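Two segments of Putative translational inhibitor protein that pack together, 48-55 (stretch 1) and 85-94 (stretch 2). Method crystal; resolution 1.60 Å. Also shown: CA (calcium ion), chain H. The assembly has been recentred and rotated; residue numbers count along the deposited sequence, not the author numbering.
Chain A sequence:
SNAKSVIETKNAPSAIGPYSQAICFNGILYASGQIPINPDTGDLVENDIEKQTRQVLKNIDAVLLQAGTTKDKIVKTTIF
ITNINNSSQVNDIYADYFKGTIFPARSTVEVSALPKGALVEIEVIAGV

Stretch 1, residues 48-55: DIEKQTRQ
Stretch 2, residues 85-94: NNSSQVNDIY

Two helices, 49-55 and 87-94, run in roughly the same direction, their axes 9.1 Å apart at closest approach and crossing at -41°. The end of a 3-10 segment, 85-86, precedes the second. Both helices keep phi/psi near -60/-40, with i to i+4 hydrogen bonds such as Thr53 N to Ile49 O, 2.9 Å, and Val90 N to Asn86 O, 3.0 Å. The register sets Ile49 CA 7.0 Å from Asn86 CA, Glu50 CA 6.3 Å from Gln89 CA, Thr53 CA 6.0 Å from Val90 CA and Arg54 CA 7.0 Å from Ile93 CA, so contacts advance along both stretches together. The interface buries 469 Å², both sides summed.

In the apolar seam, Ile49 and Ile93 point toward the partner stretch and Val90 sideways; all three are buried. Ile49 (t, p) has its CG1 3.6 Å from Val90 CG2 and 3.8 Å from Asn86 CB. Ile93 (m, t) has the largest covered area: its CD1 lies 3.6 Å from Glu50 CB, and its CG2 3.9 Å from both Thr53 CG2 and Arg54 CG. Val90 (chi1 t) brings its CG2 within 3.4 Å of Thr53 OG1.

Thr53 (chi1 m) is polar but buried; its OG1 donates to Ile49 O at 2.8 Å, satisfying the hydroxyl within its own helix while CG2 meets Ile93.

One hydrogen bond crosses the interface: Gln89 NE2 donates to Glu50 OE1 at 2.9 Å, nearly linear at 174°. Gln89 (m, t, chi3 -81°) points toward the partner, whereas Glu50 (m, t, chi3 -164°) leaves sideways and brings its end nearer. At the exposed margin, extended Arg54 (m, t, t, chi4 -75°) lays one guanidinium face over Ile93 CG1.

Asp48 (chi1 t) caps the first helix: its OD2 accepts from Lys51 N at 3.1 Å and weakly from Glu50 N at 2.9 Å. Outside the contact, Asp92 O lies 2.5 Å and Asp92 OD1 2.3 Å from the calcium ion.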

# COMPACT_ATOMS: atom_id res chain seq x y z
N ASP A 48 -14.81 16.00 -11.43
CA ASP A 48 -14.39 17.21 -10.72
C ASP A 48 -13.64 16.72 -9.48
O ASP A 48 -14.22 16.00 -8.66
CB ASP A 48 -15.63 18.03 -10.37
CG ASP A 48 -15.38 19.24 -9.47
OD1 ASP A 48 -16.04 20.29 -9.72
OD2 ASP A 48 -14.67 19.19 -8.48
N ILE A 49 -12.33 17.04 -9.39
CA ILE A 49 -11.52 16.46 -8.31
C ILE A 49 -12.07 16.83 -6.93
O ILE A 49 -12.00 16.02 -6.01
CB ILE A 49 -10.04 16.85 -8.48
CG1 ILE A 49 -9.17 16.15 -7.44
CG2 ILE A 49 -9.82 18.39 -8.39
CD1 ILE A 49 -9.03 14.61 -7.70
N GLU A 50 -12.61 18.05 -6.76
CA GLU A 50 -13.12 18.45 -5.44
C GLU A 50 -14.35 17.65 -5.07
O GLU A 50 -14.44 17.09 -3.95
CB GLU A 50 -13.40 19.96 -5.42
CG GLU A 50 -12.11 20.75 -5.65
CD GLU A 50 -12.25 22.27 -5.60
OE1 GLU A 50 -11.31 22.96 -6.09
OE2 GLU A 50 -13.28 22.77 -5.08
N LYS A 51 -15.33 17.56 -5.98
CA LYS A 51 -16.53 16.77 -5.68
C LYS A 51 -16.18 15.30 -5.43
O LYS A 51 -16.75 14.66 -4.53
CB LYS A 51 -17.52 16.89 -6.84
CG LYS A 51 -18.18 18.27 -6.89
CD LYS A 51 -19.04 18.40 -8.12
CE LYS A 51 -19.64 19.82 -8.22
NZ LYS A 51 -20.41 19.92 -9.49
N GLN A 52 -15.20 14.78 -6.18
CA GLN A 52 -14.85 13.37 -6.02
C GLN A 52 -14.14 13.12 -4.70
O GLN A 52 -14.41 12.10 -4.03
CB GLN A 52 -14.00 12.87 -7.20
CG GLN A 52 -14.80 12.80 -8.49
CD GLN A 52 -14.15 11.94 -9.56
OE1 GLN A 52 -13.08 11.39 -9.37
NE2 GLN A 52 -14.85 11.81 -10.69
N THR A 53 -13.26 14.03 -4.28
CA THR A 53 -12.61 13.89 -2.98
C THR A 53 -13.62 13.92 -1.86
O THR A 53 -13.54 13.11 -0.93
CB THR A 53 -11.57 15.00 -2.79
OG1 THR A 53 -10.57 14.93 -3.81
CG2 THR A 53 -10.89 14.81 -1.47
N ARG A 54 -14.61 14.82 -1.95
CA ARG A 54 -15.65 14.88 -0.93
C ARG A 54 -16.41 13.56 -0.86
O ARG A 54 -16.64 13.04 0.25
CB ARG A 54 -16.62 16.02 -1.22
CG ARG A 54 -16.01 17.38 -1.08
CD ARG A 54 -17.07 18.45 -1.25
NE ARG A 54 -16.42 19.76 -1.26
CZ ARG A 54 -15.92 20.38 -0.19
NH1 ARG A 54 -15.99 19.84 1.01
NH2 ARG A 54 -15.31 21.55 -0.33
N GLN A 55 -16.75 12.99 -2.02
CA GLN A 55 -17.49 11.73 -2.03
C GLN A 55 -16.67 10.61 -1.40
O GLN A 55 -17.19 9.82 -0.61
CB GLN A 55 -17.92 11.37 -3.47
CG GLN A 55 -18.79 10.15 -3.47
CD GLN A 55 -20.15 10.46 -2.86
OE1 GLN A 55 -20.82 11.39 -3.31
NE2 GLN A 55 -20.50 9.78 -1.78
N ASN A 85 -0.97 16.83 -10.24
CA ASN A 85 -1.30 18.24 -10.08
C ASN A 85 -2.64 18.48 -9.41
O ASN A 85 -2.95 19.63 -9.09
CB ASN A 85 -1.25 18.92 -11.44
CG ASN A 85 0.14 18.88 -12.04
OD1 ASN A 85 1.13 19.19 -11.38
ND2 ASN A 85 0.22 18.44 -13.28
N ASN A 86 -3.41 17.41 -9.16
CA ASN A 86 -4.65 17.53 -8.40
C ASN A 86 -4.39 17.39 -6.90
O ASN A 86 -5.34 17.48 -6.11
CB ASN A 86 -5.65 16.48 -8.88
CG ASN A 86 -6.37 16.90 -10.13
OD1 ASN A 86 -6.47 18.10 -10.44
ND2 ASN A 86 -6.96 15.94 -10.84
N SER A 87 -3.13 17.17 -6.50
CA SER A 87 -2.82 16.89 -5.10
C SER A 87 -3.27 18.02 -4.19
O SER A 87 -3.80 17.76 -3.10
CB SER A 87 -1.32 16.68 -4.89
OG SER A 87 -0.89 15.50 -5.55
N SER A 88 -3.06 19.27 -4.60
CA SER A 88 -3.42 20.36 -3.69
C SER A 88 -4.92 20.44 -3.46
O SER A 88 -5.37 20.64 -2.32
CB SER A 88 -2.90 21.68 -4.24
OG SER A 88 -1.49 21.66 -4.04
N GLN A 89 -5.72 20.28 -4.52
CA GLN A 89 -7.16 20.31 -4.34
C GLN A 89 -7.64 19.15 -3.48
O GLN A 89 -8.56 19.32 -2.68
CB GLN A 89 -7.87 20.29 -5.68
CG GLN A 89 -7.80 21.66 -6.34
CD GLN A 89 -8.18 21.58 -7.80
OE1 GLN A 89 -7.36 21.19 -8.67
NE2 GLN A 89 -9.43 21.91 -8.10
N VAL A 90 -7.02 17.97 -3.63
CA VAL A 90 -7.36 16.87 -2.73
C VAL A 90 -7.00 17.23 -1.31
O VAL A 90 -7.80 17.04 -0.39
CB VAL A 90 -6.65 15.57 -3.17
CG1 VAL A 90 -6.78 14.46 -2.10
CG2 VAL A 90 -7.25 15.10 -4.55
N ASN A 91 -5.76 17.69 -1.10
CA ASN A 91 -5.27 18.04 0.24
C ASN A 91 -6.17 19.06 0.92
O ASN A 91 -6.40 18.98 2.14
CB ASN A 91 -3.83 18.59 0.16
CG ASN A 91 -2.81 17.51 -0.08
OD1 ASN A 91 -3.05 16.38 0.25
ND2 ASN A 91 -1.65 17.88 -0.66
N ASP A 92 -6.63 20.06 0.16
CA ASP A 92 -7.41 21.14 0.76
C ASP A 92 -8.67 20.58 1.43
O ASP A 92 -9.08 21.07 2.50
CB ASP A 92 -7.77 22.16 -0.31
CG ASP A 92 -8.00 23.54 0.24
OD1 ASP A 92 -7.95 23.74 1.51
OD2 ASP A 92 -8.25 24.40 -0.62
N ILE A 93 -9.29 19.58 0.81
CA ILE A 93 -10.52 18.98 1.36
C ILE A 93 -10.21 17.89 2.39
O ILE A 93 -10.92 17.72 3.39
CB ILE A 93 -11.36 18.45 0.19
CG1 ILE A 93 -11.82 19.63 -0.69
CG2 ILE A 93 -12.56 17.57 0.69
CD1 ILE A 93 -12.36 19.19 -2.07
N TYR A 94 -9.21 17.07 2.09
CA TYR A 94 -8.78 16.05 3.03
C TYR A 94 -8.43 16.65 4.38
O TYR A 94 -8.77 16.09 5.43
CB TYR A 94 -7.58 15.34 2.40
CG TYR A 94 -6.89 14.22 3.13
CD1 TYR A 94 -7.03 12.91 2.68
CD2 TYR A 94 -5.99 14.50 4.17
CE1 TYR A 94 -6.34 11.88 3.31
CE2 TYR A 94 -5.31 13.47 4.80
CZ TYR A 94 -5.49 12.18 4.35
OH TYR A 94 -4.80 11.16 4.99
CA CA H . -9.26 23.40 3.41
O HOH W 1 -11.14 23.45 1.93